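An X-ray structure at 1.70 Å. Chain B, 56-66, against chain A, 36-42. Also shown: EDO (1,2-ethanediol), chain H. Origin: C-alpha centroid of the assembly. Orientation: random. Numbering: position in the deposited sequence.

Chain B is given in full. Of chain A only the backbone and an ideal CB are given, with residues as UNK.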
# COMPACT_ATOMS: atom_id res chain seq x y z
N ILE B 56 6.53 7.61 -2.21
CA ILE B 56 5.46 8.28 -2.88
C ILE B 56 4.49 7.22 -3.43
O ILE B 56 4.92 6.24 -4.07
CB ILE B 56 5.98 9.12 -4.04
CG1 ILE B 56 6.81 10.30 -3.50
CG2 ILE B 56 4.81 9.61 -4.91
CD1 ILE B 56 7.48 11.09 -4.60
N GLN B 57 3.21 7.40 -3.11
CA GLN B 57 2.15 6.61 -3.76
C GLN B 57 1.34 7.55 -4.61
O GLN B 57 0.91 8.63 -4.12
CB GLN B 57 1.26 5.94 -2.75
CG GLN B 57 0.15 5.09 -3.37
CD GLN B 57 -0.43 4.12 -2.36
OE1 GLN B 57 0.01 4.07 -1.22
NE2 GLN B 57 -1.39 3.34 -2.77
N CYS B 58 1.12 7.15 -5.87
CA CYS B 58 0.20 7.84 -6.76
C CYS B 58 -1.15 7.15 -6.75
O CYS B 58 -1.25 5.95 -6.89
CB CYS B 58 0.75 7.92 -8.18
SG CYS B 58 2.03 9.17 -8.26
N SER B 59 -2.20 7.92 -6.49
CA SER B 59 -3.55 7.40 -6.52
C SER B 59 -4.24 7.89 -7.78
O SER B 59 -4.15 9.06 -8.11
CB SER B 59 -4.36 7.85 -5.30
OG SER B 59 -3.94 7.19 -4.11
N PRO B 60 -4.96 7.02 -8.49
CA PRO B 60 -5.70 7.61 -9.62
C PRO B 60 -6.69 8.67 -9.17
O PRO B 60 -7.25 8.52 -8.10
CB PRO B 60 -6.50 6.42 -10.17
CG PRO B 60 -5.68 5.22 -9.74
CD PRO B 60 -5.20 5.58 -8.37
N ALA B 61 -6.86 9.72 -9.98
CA ALA B 61 -7.66 10.89 -9.52
C ALA B 61 -9.11 10.50 -9.40
O ALA B 61 -9.85 10.96 -8.50
CB ALA B 61 -7.51 12.04 -10.48
N ASP B 62 -9.52 9.64 -10.31
CA ASP B 62 -10.86 9.14 -10.34
C ASP B 62 -10.89 7.89 -11.20
O ASP B 62 -9.84 7.43 -11.68
CB ASP B 62 -11.78 10.25 -10.93
CG ASP B 62 -11.30 10.75 -12.29
OD1 ASP B 62 -10.90 9.90 -13.12
OD2 ASP B 62 -11.35 11.98 -12.53
N ASP B 63 -12.08 7.35 -11.41
CA ASP B 63 -12.25 6.12 -12.17
C ASP B 63 -12.19 6.26 -13.70
O ASP B 63 -12.53 5.32 -14.42
CB ASP B 63 -13.50 5.37 -11.69
CG ASP B 63 -14.81 6.04 -12.11
OD1 ASP B 63 -14.81 7.20 -12.61
OD2 ASP B 63 -15.86 5.39 -11.90
N SER B 64 -11.73 7.41 -14.21
CA SER B 64 -11.29 7.51 -15.60
C SER B 64 -9.85 6.97 -15.74
O SER B 64 -9.42 6.58 -16.82
CB SER B 64 -11.31 8.95 -16.07
OG SER B 64 -12.61 9.47 -15.92
N TYR B 65 -9.13 6.94 -14.62
CA TYR B 65 -7.75 6.45 -14.58
C TYR B 65 -6.87 7.12 -15.63
O TYR B 65 -6.22 6.44 -16.44
CB TYR B 65 -7.68 4.92 -14.72
CG TYR B 65 -8.46 4.19 -13.65
CD1 TYR B 65 -7.90 3.93 -12.40
CD2 TYR B 65 -9.75 3.74 -13.89
CE1 TYR B 65 -8.60 3.25 -11.43
CE2 TYR B 65 -10.47 3.05 -12.93
CZ TYR B 65 -9.89 2.83 -11.70
OH TYR B 65 -10.62 2.16 -10.76
N LEU B 66 -6.87 8.45 -15.62
CA LEU B 66 -6.09 9.22 -16.59
C LEU B 66 -4.94 9.99 -15.95
O LEU B 66 -3.92 10.22 -16.59
CB LEU B 66 -6.98 10.19 -17.35
CG LEU B 66 -8.08 9.57 -18.22
CD1 LEU B 66 -9.02 10.69 -18.69
CD2 LEU B 66 -7.48 8.80 -19.39
N UNK A 36 -14.90 3.72 -1.94
CA UNK A 36 -13.57 4.27 -2.20
C UNK A 36 -12.97 3.89 -3.55
O UNK A 36 -12.02 4.53 -3.98
CB UNK A 36 -12.62 3.82 -1.09
N UNK A 37 -13.50 2.85 -4.19
CA UNK A 37 -12.89 2.24 -5.37
C UNK A 37 -11.44 1.83 -5.10
O UNK A 37 -10.66 1.59 -6.03
CB UNK A 37 -12.95 3.21 -6.55
N UNK A 38 -11.12 1.67 -3.80
CA UNK A 38 -9.75 1.39 -3.37
C UNK A 38 -8.69 2.34 -3.93
O UNK A 38 -7.54 1.95 -4.15
CB UNK A 38 -9.39 -0.04 -3.77
N UNK A 39 -9.06 3.60 -4.16
CA UNK A 39 -8.16 4.51 -4.84
C UNK A 39 -7.06 5.05 -3.95
O UNK A 39 -5.93 5.23 -4.40
CB UNK A 39 -8.96 5.68 -5.43
N UNK A 40 -7.39 5.32 -2.70
CA UNK A 40 -6.48 6.05 -1.84
C UNK A 40 -5.49 5.12 -1.17
O UNK A 40 -5.73 3.92 -1.07
CB UNK A 40 -7.26 6.84 -0.79
N UNK A 41 -4.39 5.67 -0.67
CA UNK A 41 -3.36 4.83 -0.05
C UNK A 41 -3.80 3.91 1.10
O UNK A 41 -3.30 2.80 1.20
CB UNK A 41 -2.25 5.74 0.47
N UNK A 42 -4.72 4.36 1.94
CA UNK A 42 -5.13 3.57 3.10
C UNK A 42 -6.45 2.83 2.89
O UNK A 42 -7.00 2.24 3.83
CB UNK A 42 -5.25 4.48 4.32
C1 EDO H . -11.01 0.08 4.24
O1 EDO H . -10.99 0.96 3.09
C2 EDO H . -9.88 0.31 5.27
O2 EDO H . -8.56 0.32 4.70

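Position 36 has nothing of chain B within 5.5 Å of its ideal CB, so the contact sets no demand and almost any side chain would fit. The deposited residue is Thr A36, which works locally: Thr A36 OG1 accepts a hydrogen bond from the backbone N of position 38 at 2.9 Å.

Position 37 has positive phi (55°), a conformation glycine or asparagine adopts most readily but other residues can bear. Its CB points toward chain B, 4.9 Å from Tyr B65 OH, and the carboxylate of Asp B63 lies farther out. A long basic side chain could span that gap; a polar one could stop short near the hydroxyl. The deposited residue is Lys A37, largely extended until chi4 turns to p. Its NZ stands 3.9 Å from Asp B63 OD2, a long salt bridge. A water donates to Lys A37 O at 2.6 Å and hydrogen-bonds to Tyr B65 OH at 2.8 Å.

Position 38 points sideways with no chain B atom near, and again has positive phi, so chain B leaves the choice free. It is Cys A38, bonded covalently to a group elsewhere in the structure.

Position 39 is the richest. Its CB also points sideways, but lies 4.3 Å from Pro B60 O and 5.1 Å from Ser B59 CB, with the Pro B60 ring and the Tyr B65 ring within a side chain's reach. Leucine, methionine or isoleucine would suit this apolar site. Leu A39, m then t, sends CD2 to 3.9 Å from Pro B60 CB and 4.0 Å from Tyr B65 CE1, and CD1 to 4.1 Å from Asp B62 CA. Its carbonyl, whatever the side chain, takes the one direct hydrogen bond across: Ser B59 OG donates to Leu A39 O at 2.8 Å.

At position 40 the CB would point away, and phi/psi of -86/161° admits most residues. Gly A40 brings its CA to 3.6 Å from Ser B59 OG.

Position 41 has phi of -55°, well suited to proline, and its ideal CB sits a tight 3.3 Å from Gln B57 OE1. Alanine or a compact polar residue could also serve. Pro A41 packs CB 3.4 Å from Gln B57 OE1 and CD 3.5 Å from Ser B59 OG. A water donates to Pro A41 O at 2.7 Å and accepts from Gln B57 NE2 at 2.9 Å.

Position 42 points away, unconstrained. Lys A42 offers its O to EDO O2 at 2.6 Å.

Chain A, residues 36-42: TKCLGPK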
# COMPACT_ATOMS: atom_id res chain seq x y z
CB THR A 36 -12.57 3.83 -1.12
OG1 THR A 36 -12.26 2.44 -1.27
CG2 THR A 36 -13.12 4.09 0.31
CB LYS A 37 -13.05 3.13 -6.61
CG LYS A 37 -14.53 3.33 -6.97
CD LYS A 37 -14.72 3.86 -8.39
CE LYS A 37 -16.19 3.88 -8.79
NZ LYS A 37 -16.83 5.03 -8.13
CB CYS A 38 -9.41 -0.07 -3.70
SG CYS A 38 -10.59 -1.25 -2.99
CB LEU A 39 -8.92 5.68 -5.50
CG LEU A 39 -9.87 5.33 -6.62
CD1 LEU A 39 -10.62 6.58 -7.10
CD2 LEU A 39 -9.12 4.71 -7.78
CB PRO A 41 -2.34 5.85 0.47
CG PRO A 41 -2.53 7.01 -0.43
CD PRO A 41 -4.01 7.09 -0.64
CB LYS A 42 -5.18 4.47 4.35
CG LYS A 42 -3.81 5.03 4.74
CD LYS A 42 -2.96 3.97 5.45
CE LYS A 42 -1.47 4.23 5.46
NZ LYS A 42 -0.64 3.01 5.15
O HOH W 1 -9.57 1.15 -8.37
O HOH W 2 -2.49 1.39 -0.92
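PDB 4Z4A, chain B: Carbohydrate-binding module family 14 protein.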